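Local coordinates for putative molybdenum carrier protein (Syntrophus aciditrophicus SB, PDB 3IMK) that is of uncertain function but probably belongs to the SLOG-type Rossmann-like proteins and may carry molybdenum or bind a nucleotide-like ligand, at residues A[24-27]-A[28-32]; A[60-63]-A[64-67]; A[110-113]-A[114-117]; A[118-121]-A[122-126]; A[140-143]-A[144-147]. All coordinates share one frame; numbering follows the deposited sequence. Where two conformers were deposited one is given.

All five contacts are local, and each lies at an end or along the body of a helix flanking the parallel sheet. Contact 1 closes the C-terminal end of helix 19-29, where the chain turns toward strand 34-38. Contact 2 starts helix 63-72 after strand 56-57, at one edge of the sheet. Contacts 3 and 4 follow one another on helix 113-126, the first at its N terminus, and touch through Ile111 CD1 and Leu119 CD2, 3.5 Å apart. Contact 5 leads into helix 145-157 and reaches back to contact 1, where Asp25 OD2 lies 2.6 Å from Tyr146 OH. They run in series; none nests within or crosses another.

Contact 1. Residues A[24-27]-A[28-32]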
loop_
_atom_site.group_PDB
_atom_site.type_symbol
_atom_site.label_atom_id
_atom_site.label_comp_id
_atom_site.label_asym_id
_atom_site.label_seq_id
_atom_site.Cartn_x
_atom_site.Cartn_y
_atom_site.Cartn_z
ATOM N N LEU A 24 5.134 -3.622 -3.850
ATOM C CA LEU A 24 5.956 -4.820 -3.784
ATOM C C LEU A 24 7.240 -4.677 -4.622
ATOM O O LEU A 24 8.315 -5.053 -4.185
ATOM C CB LEU A 24 5.151 -6.052 -4.239
ATOM C CG LEU A 24 3.879 -6.342 -3.434
ATOM C CD1 LEU A 24 3.142 -7.603 -4.002
ATOM C CD2 LEU A 24 4.153 -6.525 -1.928
ATOM N N ASP A 25 7.117 -4.082 -5.818
ATOM C CA ASP A 25 8.257 -3.929 -6.704
ATOM C C ASP A 25 9.254 -2.979 -6.061
ATOM O O ASP A 25 10.480 -3.187 -6.145
ATOM C CB ASP A 25 7.800 -3.429 -8.079
ATOM C CG ASP A 25 7.081 -4.478 -8.879
ATOM O OD1 ASP A 25 7.232 -5.680 -8.563
ATOM O OD2 ASP A 25 6.410 -4.117 -9.884
ATOM N N PHE A 26 8.752 -1.955 -5.377
ATOM C CA PHE A 26 9.604 -1.011 -4.665
ATOM C C PHE A 26 10.350 -1.743 -3.556
ATOM O O PHE A 26 11.558 -1.593 -3.391
ATOM C CB PHE A 26 8.791 0.125 -4.043
ATOM C CG PHE A 26 9.639 1.123 -3.306
ATOM C CD1 PHE A 26 10.315 2.103 -4.028
ATOM C CD2 PHE A 26 9.847 1.014 -1.956
ATOM C CE1 PHE A 26 11.162 2.989 -3.386
ATOM C CE2 PHE A 26 10.713 1.911 -1.299
ATOM C CZ PHE A 26 11.370 2.886 -2.061
ATOM N N ALA A 27 9.605 -2.521 -2.750
ATOM C CA ALA A 27 10.240 -3.262 -1.642
ATOM C C ALA A 27 11.358 -4.146 -2.196
ATOM O O ALA A 27 12.466 -4.195 -1.657
ATOM C CB ALA A 27 9.211 -4.100 -0.878
ATOM N N ILE A 28 11.063 -4.898 -3.247
ATOM C CA ILE A 28 12.052 -5.795 -3.856
ATOM C C ILE A 28 13.304 -5.024 -4.339
ATOM O O ILE A 28 14.438 -5.397 -4.003
ATOM C CB ILE A 28 11.400 -6.609 -4.989
ATOM C CG1 ILE A 28 10.385 -7.620 -4.389
ATOM C CG2 ILE A 28 12.469 -7.395 -5.832
ATOM C CD1 ILE A 28 9.412 -8.237 -5.360
ATOM N N LYS A 29 13.074 -3.911 -5.025
ATOM C CA LYS A 29 14.165 -3.086 -5.558
ATOM C C LYS A 29 15.077 -2.587 -4.432
ATOM O O LYS A 29 16.307 -2.549 -4.574
ATOM C CB LYS A 29 13.574 -1.916 -6.361
ATOM C CG LYS A 29 14.562 -0.960 -6.999
ATOM C CD LYS A 29 13.775 0.083 -7.799
ATOM C CE LYS A 29 14.581 1.306 -8.221
ATOM N NZ LYS A 29 13.603 2.353 -8.658
ATOM N N HIS A 30 14.506 -2.235 -3.286
ATOM C CA HIS A 30 15.268 -1.693 -2.141
ATOM C C HIS A 30 15.583 -2.695 -1.023
ATOM O O HIS A 30 16.088 -2.335 0.045
ATOM C CB HIS A 30 14.588 -0.448 -1.611
ATOM C CG HIS A 30 14.608 0.652 -2.623
ATOM N ND1 HIS A 30 15.663 1.543 -2.699
ATOM C CD2 HIS A 30 13.788 0.937 -3.664
ATOM C CE1 HIS A 30 15.442 2.376 -3.708
ATOM N NE2 HIS A 30 14.312 2.036 -4.306
ATOM N N HIS A 31 15.351 -3.970 -1.322
ATOM C CA HIS A 31 15.581 -5.072 -0.390
ATOM C C HIS A 31 14.933 -4.807 0.976
ATOM O O HIS A 31 15.519 -5.136 2.033
ATOM C CB HIS A 31 17.077 -5.399 -0.225
ATOM C CG HIS A 31 17.307 -6.780 0.323
ATOM N ND1 HIS A 31 17.047 -7.917 -0.416
ATOM C CD2 HIS A 31 17.829 -7.214 1.503
ATOM C CE1 HIS A 31 17.356 -8.987 0.299
ATOM N NE2 HIS A 31 17.829 -8.592 1.467
ATOM N N ILE A 32 13.718 -4.296 0.936
ATOM C CA ILE A 32 12.882 -4.195 2.131
ATOM C C ILE A 32 12.026 -5.460 2.183
ATOM O O ILE A 32 11.428 -5.819 1.153
ATOM C CB ILE A 32 11.981 -2.939 2.071
ATOM C CG1 ILE A 32 12.858 -1.681 1.982
ATOM C CG2 ILE A 32 11.024 -2.891 3.275
ATOM C CD1 ILE A 32 12.059 -0.402 1.713
#
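Phe26 and His30, one helical turn apart, form an offset stack with ring centroids 4.3 Å apart and planes inclined by 30°. The imidazole comes over one face of the phenyl ring toward its rim, bringing His30 CD2 to 3.3 Å from Phe26 CE1. Phe26 CG stands opposite the backbone N (chi1 -180°), which carries the ring along the helix toward its C-terminal end. The histidine swings the other way, with CG anti to the carbonyl carbon, and the edge of its ring meets Phe26 O in plane. That oxygen also takes His30 N at 3.0 Å. His30 NE2 bonds to Glu154, which also pairs with Lys29 NZ, so one carboxylate of helix 145-157 anchors both residues. Ile32 adds its CD1 obliquely to the phenyl ring, 4.0 Å from Phe26 CE2, and its CB lies 4.2 Å from Ala27 CB. Met150, Leu153 and Leu157 of helix 145-157 and Ile11 of strand 10-12 also touch the phenyl ring. With an alanine in place of Phe26, the imidazole would probably lose its stacking surface and Ile32 CD1 an apolar neighbour, leaving a gap against helix 145-157. The helix ends here: Ile32 N reaches back to Ala27 O at 2.9 Å, and His31 N bonds to Ile28 O at 3.2 Å. His31, with positive phi (50°), is the C-prime residue of this Schellman motif, which closes the helix of the beta-alpha-beta unit formed by strand 10-12, helix 19-29 and strand 34-38.

Contact 2. Residues A[60-63]-A[64-67]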
loop_
_atom_site.group_PDB
_atom_site.type_symbol
_atom_site.label_atom_id
_atom_site.label_comp_id
_atom_site.label_asym_id
_atom_site.label_seq_id
_atom_site.Cartn_x
_atom_site.Cartn_y
_atom_site.Cartn_z
ATOM N N THR A 60 -10.630 -17.737 0.880
ATOM C CA THR A 60 -11.572 -17.581 -0.225
ATOM C C THR A 60 -11.043 -16.585 -1.231
ATOM O O THR A 60 -10.088 -15.862 -0.962
ATOM C CB THR A 60 -13.035 -17.149 0.212
ATOM O OG1 THR A 60 -13.090 -15.733 0.494
ATOM C CG2 THR A 60 -13.463 -17.920 1.445
ATOM N N SER A 61 -11.669 -16.568 -2.399
ATOM C CA SER A 61 -11.275 -15.691 -3.483
ATOM C C SER A 61 -11.745 -14.220 -3.350
ATOM O O SER A 61 -11.572 -13.442 -4.296
ATOM C CB SER A 61 -11.720 -16.284 -4.811
ATOM O OG SER A 61 -13.111 -16.470 -4.806
ATOM N N ASP A 62 -12.327 -13.853 -2.197
ATOM C CA ASP A 62 -12.941 -12.529 -2.039
ATOM C C ASP A 62 -11.932 -11.371 -1.909
ATOM O O ASP A 62 -11.056 -11.363 -1.036
ATOM C CB ASP A 62 -13.857 -12.513 -0.818
ATOM C CG ASP A 62 -14.719 -11.286 -0.762
ATOM O OD1 ASP A 62 -15.606 -11.130 -1.638
ATOM O OD2 ASP A 62 -14.515 -10.491 0.165
ATOM N N TYR A 63 -12.102 -10.379 -2.764
ATOM C CA TYR A 63 -11.273 -9.192 -2.652
ATOM C C TYR A 63 -11.402 -8.446 -1.315
ATOM O O TYR A 63 -10.390 -8.090 -0.706
ATOM C CB TYR A 63 -11.571 -8.206 -3.799
ATOM C CG TYR A 63 -10.897 -8.460 -5.131
ATOM C CD1 TYR A 63 -9.617 -9.029 -5.223
ATOM C CD2 TYR A 63 -11.478 -7.962 -6.298
ATOM C CE1 TYR A 63 -8.976 -9.177 -6.478
ATOM C CE2 TYR A 63 -10.867 -8.149 -7.545
ATOM C CZ TYR A 63 -9.588 -8.723 -7.616
ATOM O OH TYR A 63 -8.944 -8.858 -8.827
ATOM N N SER A 64 -12.616 -8.160 -0.890
ATOM C CA SER A 64 -12.823 -7.381 0.326
ATOM C C SER A 64 -12.130 -8.017 1.547
ATOM O O SER A 64 -11.537 -7.284 2.379
ATOM C CB SER A 64 -14.299 -7.150 0.573
ATOM O OG SER A 64 -14.808 -6.279 -0.442
ATOM N N LYS A 65 -12.188 -9.335 1.663
ATOM C CA LYS A 65 -11.627 -10.034 2.817
ATOM C C LYS A 65 -10.107 -9.902 2.839
ATOM O O LYS A 65 -9.493 -9.787 3.921
ATOM C CB LYS A 65 -12.115 -11.474 2.883
ATOM C CG LYS A 65 -13.564 -11.536 3.226
ATOM C CD LYS A 65 -14.140 -12.920 3.106
ATOM C CE LYS A 65 -15.662 -12.891 3.390
ATOM N NZ LYS A 65 -16.311 -14.236 3.155
ATOM N N ARG A 66 -9.447 -9.972 1.667
ATOM C CA ARG A 66 -7.968 -9.800 1.681
ATOM C C ARG A 66 -7.594 -8.341 1.979
ATOM O O ARG A 66 -6.604 -8.093 2.657
ATOM C CB ARG A 66 -7.272 -10.374 0.416
ATOM C CG ARG A 66 -7.424 -9.612 -0.879
ATOM C CD ARG A 66 -6.361 -8.477 -1.079
ATOM N NE ARG A 66 -6.195 -8.162 -2.507
ATOM C CZ ARG A 66 -7.062 -7.486 -3.256
ATOM N NH1 ARG A 66 -8.147 -6.937 -2.745
ATOM N NH2 ARG A 66 -6.794 -7.289 -4.547
ATOM N N THR A 67 -8.351 -7.378 1.477
ATOM C CA THR A 67 -8.098 -5.953 1.804
ATOM C C THR A 67 -8.226 -5.721 3.287
ATOM O O THR A 67 -7.349 -5.104 3.876
ATOM C CB THR A 67 -9.104 -5.114 0.979
ATOM O OG1 THR A 67 -8.803 -5.341 -0.403
ATOM C CG2 THR A 67 -9.070 -3.654 1.326
HETATM O O HOH W 1 -15.073 -8.470 -2.417
#
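Tyr63 O is gripped by the first turn of the helix: Thr67 N gives it a nearly straight bond of 3.1 Å, and Arg66 NH1 adds a weak one at 3.2 Å. The arginine reaches this carbonyl because its chain doubles back, with CG wedged between backbone N and carbonyl carbon (chi1 73°) and a second bend at chi2. Folded so, the guanidinium lies alongside the Tyr63 ring, the two planes only 7° apart. One face of the guanidinium receives Tyr63 CD1, which is 3.4 Å from Arg66 NH2. Arg66 NE is held by Gly14 O, which helps fix the rotation of the group, and Pro39 touches both the tyrosine and the arginine. On another side of the turn, Asp62 OD2 accepts from Lys65 N at 3.0 Å, met on its anti side and 24° out of the carboxylate plane. Its other oxygen, OD1, accepts a hydrogen bond from a water, which in turn accepts from Ser64 N at 2.9 Å. The aliphatic chain of Lys65 runs past the carboxylate, with CG 3.4 Å from Asp62 OD2. The negative group thus sits at the N-terminal end of the helix, where its charge would probably interact favourably with the helix dipole. Asp62 is the side-chain N-cap of helix 63-72, which follows strand 56-57 of the parallel sheet.

Contact 3. Residues A[110-113]-A[114-117]; sequences RISI and EDAA
The chain leaves an extended Ile111 and turns into helix 113-126 at Ser112, with Ala116 N bonding to Ser112 O at 2.9 Å and Ala117 N to Ile113 O at 3.0 Å. Ser112 is the N-cap: its OG accepts from Asp115 N at 3.3 Å, the hydroxyl being tucked between backbone N and carbonyl carbon (chi1 67°) so that it faces the first turn. Glu114 bends at chi2 and folds back over the cap, placing OE1 3.5 Å from Ser112 CB. Before the cap, Ile111 extends its longer branch along the turn, so that CG1 meets Asp115 CB and CD1 lies against the backbone of Ala116. Its CG2 packs on Ala116 CB at 4.0 Å. Ile106 of strand 103-107 touches both of these residues, while Leu152 of helix 145-157 touches Ala116; the first turn is thereby seated on one of the two outermost strands and the neighbouring helix. A water closes the polar side of the cap, accepting from Ser112 N at 3.0 Å and donating to Asp115 OD2 at 2.6 Å.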
loop_
_atom_site.group_PDB
_atom_site.type_symbol
_atom_site.label_atom_id
_atom_site.label_comp_id
_atom_site.label_asym_id
_atom_site.label_seq_id
_atom_site.Cartn_x
_atom_site.Cartn_y
_atom_site.Cartn_z
ATOM N N ARG A 110 -3.768 16.428 -5.484
ATOM C CA ARG A 110 -3.879 17.551 -4.563
ATOM C C ARG A 110 -2.552 17.963 -3.953
ATOM O O ARG A 110 -2.424 19.088 -3.464
ATOM C CB ARG A 110 -4.855 17.212 -3.428
ATOM C CG ARG A 110 -6.260 16.862 -3.892
ATOM C CD ARG A 110 -7.190 18.017 -3.952
ATOM N NE ARG A 110 -6.802 19.013 -4.947
ATOM C CZ ARG A 110 -7.110 18.969 -6.248
ATOM N NH1 ARG A 110 -7.841 17.975 -6.761
ATOM N NH2 ARG A 110 -6.677 19.943 -7.052
ATOM N N ILE A 111 -1.577 17.060 -3.960
ATOM C CA ILE A 111 -0.271 17.306 -3.331
ATOM C C ILE A 111 0.804 16.769 -4.273
ATOM O O ILE A 111 0.630 15.700 -4.870
ATOM C CB ILE A 111 -0.227 16.622 -1.922
ATOM C CG1 ILE A 111 0.995 17.081 -1.137
ATOM C CG2 ILE A 111 -0.358 15.118 -2.007
ATOM C CD1 ILE A 111 0.952 16.626 0.363
ATOM N N SER A 112 1.956 17.430 -4.315
ATOM C CA SER A 112 3.083 16.910 -5.098
ATOM C C SER A 112 3.723 15.686 -4.437
ATOM O O SER A 112 3.607 15.486 -3.260
ATOM C CB SER A 112 4.131 18.008 -5.276
ATOM O OG SER A 112 4.733 18.321 -4.020
ATOM N N ILE A 113 4.416 14.851 -5.216
ATOM C CA ILE A 113 5.069 13.692 -4.615
ATOM C C ILE A 113 6.113 14.107 -3.568
ATOM O O ILE A 113 6.274 13.421 -2.554
ATOM C CB ILE A 113 5.685 12.678 -5.632
ATOM C CG1 ILE A 113 6.750 13.346 -6.515
ATOM C CG2 ILE A 113 4.554 11.990 -6.461
ATOM C CD1 ILE A 113 7.550 12.382 -7.379
ATOM N N GLU A 114 6.821 15.214 -3.799
ATOM C CA GLU A 114 7.827 15.618 -2.822
ATOM C C GLU A 114 7.194 15.986 -1.500
ATOM O O GLU A 114 7.696 15.624 -0.447
ATOM C CB GLU A 114 8.635 16.801 -3.343
ATOM C CG GLU A 114 9.441 16.492 -4.600
ATOM C CD GLU A 114 8.675 16.736 -5.910
ATOM O OE1 GLU A 114 7.465 16.982 -5.903
ATOM O OE2 GLU A 114 9.329 16.702 -7.001
ATOM N N ASP A 115 6.133 16.739 -1.529
ATOM C CA ASP A 115 5.467 17.192 -0.279
ATOM C C ASP A 115 4.754 16.007 0.408
ATOM O O ASP A 115 4.732 15.881 1.642
ATOM C CB ASP A 115 4.536 18.361 -0.597
ATOM C CG ASP A 115 5.300 19.594 -1.180
ATOM O OD1 ASP A 115 6.465 19.748 -0.873
ATOM O OD2 ASP A 115 4.673 20.402 -1.816
ATOM N N ALA A 116 4.165 15.138 -0.404
ATOM C CA ALA A 116 3.563 13.931 0.129
ATOM C C ALA A 116 4.574 13.086 0.901
ATOM O O ALA A 116 4.248 12.500 1.929
ATOM C CB ALA A 116 2.911 13.073 -0.992
ATOM N N ALA A 117 5.781 12.952 0.351
ATOM C CA ALA A 117 6.829 12.161 1.024
ATOM C C ALA A 117 7.093 12.713 2.426
ATOM O O ALA A 117 7.263 11.943 3.379
ATOM C CB ALA A 117 8.116 12.148 0.189
HETATM O O HOH W 2 2.278 20.013 -2.770
#

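Contact 4. Residues A[118-121]-A[122-126]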
loop_
_atom_site.group_PDB
_atom_site.type_symbol
_atom_site.label_atom_id
_atom_site.label_comp_id
_atom_site.label_asym_id
_atom_site.label_seq_id
_atom_site.Cartn_x
_atom_site.Cartn_y
_atom_site.Cartn_z
ATOM N N THR A 118 7.109 14.041 2.546
ATOM C CA THR A 118 7.265 14.689 3.874
ATOM C C THR A 118 6.141 14.290 4.820
ATOM O O THR A 118 6.366 13.922 5.997
ATOM C CB THR A 118 7.352 16.169 3.737
ATOM O OG1 THR A 118 8.542 16.458 2.998
ATOM C CG2 THR A 118 7.397 16.915 5.120
ATOM N N LEU A 119 4.907 14.354 4.330
ATOM C CA LEU A 119 3.769 13.920 5.136
ATOM C C LEU A 119 3.858 12.459 5.581
ATOM O O LEU A 119 3.490 12.118 6.713
ATOM C CB LEU A 119 2.425 14.163 4.426
ATOM C CG LEU A 119 1.713 15.495 4.652
ATOM C CD1 LEU A 119 2.575 16.725 4.717
ATOM C CD2 LEU A 119 0.541 15.667 3.678
ATOM N N ILE A 120 4.246 11.568 4.666
ATOM C CA ILE A 120 4.373 10.160 4.990
ATOM C C ILE A 120 5.470 9.956 6.058
ATOM O O ILE A 120 5.334 9.139 6.971
ATOM C CB ILE A 120 4.650 9.291 3.716
ATOM C CG1 ILE A 120 3.537 9.460 2.668
ATOM C CG2 ILE A 120 4.824 7.796 4.119
ATOM C CD1 ILE A 120 3.882 8.922 1.277
ATOM N N ASN A 121 6.557 10.670 5.914
ATOM C CA ASN A 121 7.632 10.597 6.922
ATOM C C ASN A 121 7.099 11.013 8.308
ATOM O O ASN A 121 7.356 10.328 9.310
ATOM C CB ASN A 121 8.815 11.447 6.450
ATOM C CG ASN A 121 9.951 11.497 7.429
ATOM O OD1 ASN A 121 9.851 12.181 8.447
ATOM N ND2 ASN A 121 11.051 10.834 7.103
ATOM N N SER A 122 6.407 12.140 8.400
ATOM C CA SER A 122 5.906 12.608 9.680
ATOM C C SER A 122 4.931 11.570 10.283
ATOM O O SER A 122 4.962 11.252 11.485
ATOM C CB SER A 122 5.204 13.939 9.458
ATOM O OG SER A 122 6.135 14.934 9.054
ATOM N N TRP A 123 4.067 11.001 9.435
ATOM C CA TRP A 123 3.040 10.092 9.880
ATOM C C TRP A 123 3.637 8.756 10.349
ATOM O O TRP A 123 3.261 8.194 11.374
ATOM C CB TRP A 123 2.012 9.886 8.735
ATOM C CG TRP A 123 0.990 8.788 8.908
ATOM C CD1 TRP A 123 -0.120 8.820 9.671
ATOM C CD2 TRP A 123 0.983 7.542 8.227
ATOM N NE1 TRP A 123 -0.826 7.645 9.533
ATOM C CE2 TRP A 123 -0.161 6.846 8.632
ATOM C CE3 TRP A 123 1.830 6.955 7.284
ATOM C CZ2 TRP A 123 -0.463 5.585 8.165
ATOM C CZ3 TRP A 123 1.518 5.693 6.799
ATOM C CH2 TRP A 123 0.405 5.017 7.270
ATOM N N THR A 124 4.515 8.190 9.523
ATOM C CA THR A 124 5.140 6.888 9.888
ATOM C C THR A 124 5.948 7.017 11.164
ATOM O O THR A 124 5.882 6.157 12.057
ATOM C CB THR A 124 6.017 6.274 8.762
ATOM O OG1 THR A 124 7.011 7.202 8.331
ATOM C CG2 THR A 124 5.168 5.785 7.606
ATOM N N VAL A 125 6.754 8.062 11.286
ATOM C CA VAL A 125 7.633 8.182 12.474
ATOM C C VAL A 125 6.773 8.443 13.719
ATOM O O VAL A 125 6.966 7.822 14.775
ATOM C CB VAL A 125 8.699 9.267 12.307
ATOM C CG1 VAL A 125 9.464 9.524 13.680
ATOM C CG2 VAL A 125 9.642 8.869 11.189
ATOM N N SER A 126 5.820 9.370 13.611
ATOM C CA SER A 126 5.028 9.743 14.782
ATOM C C SER A 126 4.137 8.611 15.272
ATOM O O SER A 126 3.854 8.534 16.487
ATOM C CB SER A 126 4.272 11.046 14.545
ATOM O OG SER A 126 3.277 10.923 13.587
HETATM O O HOH W 3 8.848 14.688 7.825
#
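Thr124 OG1 donates to Ile120 O at 2.9 Å, and Thr124 N reaches the same oxygen at 2.8 Å from the opposite face of the carbonyl plane. The hydroxyl can fold back onto the preceding turn because it lies between the backbone N and the carbonyl carbon (chi1 55°). The same rotation sets the threonine methyl across from Ile120, the two CG2 atoms 4.0 Å apart. Beside this pair, Trp123 brings the edge of its indole near Ile120 O, and its CE3 lies 4.4 Å from Ile120 CG2, a looser apolar touch. Two residues on, Ser126 repeats the pattern of two donors on one carbonyl: its OG donates to Ser122 O at 2.7 Å, again on the face opposite to Ser126 N. Such serine and threonine hydroxyls, bonded to the carbonyl four residues back, are a familiar feature of alpha-helices, here in the C-terminal half of helix 113-126, which covers the edge of the Rossmann-like sheet. On another side of the helix a water joins Asn121 to Ser122, donating to Asn121 OD1 at 2.8 Å and accepting from Ser122 OG at 3.0 Å. Farther out, Phe156 of helix 145-157 touches both Ile120 and Thr124, while Leu104 of strand 103-107 meets Ile120 and Trp123. The indole also meets the His127 ring at about 50°, and His127 ND1 bonds to Trp123 O.

Contact 5. Residues A[140-143]-A[144-147]; sequences GKDP and EIYQ
A type I beta turn from Asp142 to Ile145 leads the chain into helix 145-157, and the side chain of Asp142 caps this turn. Asp142 OD1 accepts from Glu144 N at 2.9 Å, the donor arriving from above the carboxylate plane, 41° out of it. CG points away from the backbone N (chi1 -178°), which leans the carboxylate over the turn. Ile145 N closes the turn on Asp142 O at 3.2 Å; this bond is straight at the hydrogen (169°), yet its donor also stands well above the carbonyl plane. The isoleucine crosses the aspartate at about a right angle, with CB 3.6 Å from Asp142 OD2 and CG2 against Asp142 O. That second carboxylate oxygen is held by His82 ND1, and His82 also touches the side chains of Glu144 and Ile145, so His82 helps to hold the cap. Replacing Asp142 by alanine is likely to leave Glu144 N without its capping acceptor and His82 without its carboxylate partner, the turn then being less firmly set. Waters extend the pattern beyond the turn. One donates to both Asp142 OD1 and Glu144 OE1, bridging two acidic groups that would otherwise probably repel each other. Another links Asp142 O to Tyr146 N. A third donates to Pro143 O and accepts from Gln147 N at 2.9 Å.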
loop_
_atom_site.group_PDB
_atom_site.type_symbol
_atom_site.label_atom_id
_atom_site.label_comp_id
_atom_site.label_asym_id
_atom_site.label_seq_id
_atom_site.Cartn_x
_atom_site.Cartn_y
_atom_site.Cartn_z
ATOM N N GLY A 140 -6.080 -0.831 -14.152
ATOM C CA GLY A 140 -7.192 -0.591 -15.070
ATOM C C GLY A 140 -8.065 0.598 -14.734
ATOM O O GLY A 140 -8.810 1.111 -15.615
ATOM N N LYS A 141 -8.060 1.024 -13.478
ATOM C CA LYS A 141 -8.757 2.237 -13.094
ATOM C C LYS A 141 -7.888 3.512 -13.183
ATOM O O LYS A 141 -8.399 4.618 -13.283
ATOM C CB LYS A 141 -9.353 2.118 -11.690
ATOM C CG LYS A 141 -10.656 1.267 -11.635
ATOM C CD LYS A 141 -11.873 2.046 -12.144
ATOM C CE LYS A 141 -13.155 1.232 -12.006
ATOM N NZ LYS A 141 -14.339 2.037 -12.392
ATOM N N ASP A 142 -6.578 3.370 -13.059
ATOM C CA ASP A 142 -5.688 4.514 -13.086
ATOM C C ASP A 142 -4.370 4.080 -13.713
ATOM O O ASP A 142 -3.527 3.485 -13.031
ATOM C CB ASP A 142 -5.497 5.073 -11.684
ATOM C CG ASP A 142 -4.598 6.314 -11.668
ATOM O OD1 ASP A 142 -4.060 6.651 -12.729
ATOM O OD2 ASP A 142 -4.509 6.957 -10.594
ATOM N N PRO A 143 -4.168 4.401 -14.995
ATOM C CA PRO A 143 -2.957 4.017 -15.696
ATOM C C PRO A 143 -1.679 4.673 -15.169
ATOM O O PRO A 143 -0.618 4.186 -15.490
ATOM C CB PRO A 143 -3.211 4.459 -17.148
ATOM C CG PRO A 143 -4.679 4.590 -17.239
ATOM C CD PRO A 143 -5.118 5.084 -15.887
ATOM N N GLU A 144 -1.788 5.724 -14.358
ATOM C CA GLU A 144 -0.637 6.435 -13.817
ATOM C C GLU A 144 -0.323 6.007 -12.385
ATOM O O GLU A 144 0.702 6.456 -11.834
ATOM C CB GLU A 144 -0.859 7.971 -13.827
ATOM C CG GLU A 144 -0.984 8.580 -15.229
ATOM C CD GLU A 144 -1.200 10.106 -15.248
ATOM O OE1 GLU A 144 -1.672 10.669 -14.224
ATOM O OE2 GLU A 144 -0.917 10.730 -16.288
ATOM N N ILE A 145 -1.161 5.188 -11.747
ATOM C CA ILE A 145 -0.943 4.931 -10.321
ATOM C C ILE A 145 0.287 4.077 -9.990
ATOM O O ILE A 145 0.931 4.311 -8.988
ATOM C CB ILE A 145 -2.220 4.397 -9.629
ATOM C CG1 ILE A 145 -2.114 4.581 -8.115
ATOM C CG2 ILE A 145 -2.470 2.921 -9.988
ATOM C CD1 ILE A 145 -2.012 5.975 -7.657
ATOM N N TYR A 146 0.640 3.130 -10.863
ATOM C CA TYR A 146 1.813 2.280 -10.596
ATOM C C TYR A 146 3.067 3.153 -10.515
ATOM O O TYR A 146 3.804 3.122 -9.542
ATOM C CB TYR A 146 1.960 1.208 -11.695
ATOM C CG TYR A 146 3.230 0.400 -11.528
ATOM C CD1 TYR A 146 4.428 0.817 -12.075
ATOM C CD2 TYR A 146 3.218 -0.785 -10.794
ATOM C CE1 TYR A 146 5.594 0.106 -11.872
ATOM C CE2 TYR A 146 4.362 -1.493 -10.575
ATOM C CZ TYR A 146 5.555 -1.059 -11.153
ATOM O OH TYR A 146 6.723 -1.770 -10.947
ATOM N N GLN A 147 3.297 3.948 -11.557
ATOM C CA GLN A 147 4.541 4.730 -11.578
ATOM C C GLN A 147 4.521 5.867 -10.542
ATOM O O GLN A 147 5.562 6.229 -10.001
ATOM C CB GLN A 147 4.848 5.306 -12.962
ATOM C CG GLN A 147 6.285 5.838 -13.097
ATOM C CD GLN A 147 7.340 4.767 -12.814
ATOM O OE1 GLN A 147 7.250 3.657 -13.361
ATOM N NE2 GLN A 147 8.311 5.063 -11.944
HETATM O O HOH W 4 -1.033 2.037 -12.989
HETATM O O HOH W 5 -4.490 9.234 -13.798
HETATM O O HOH W 6 1.875 3.880 -14.139
#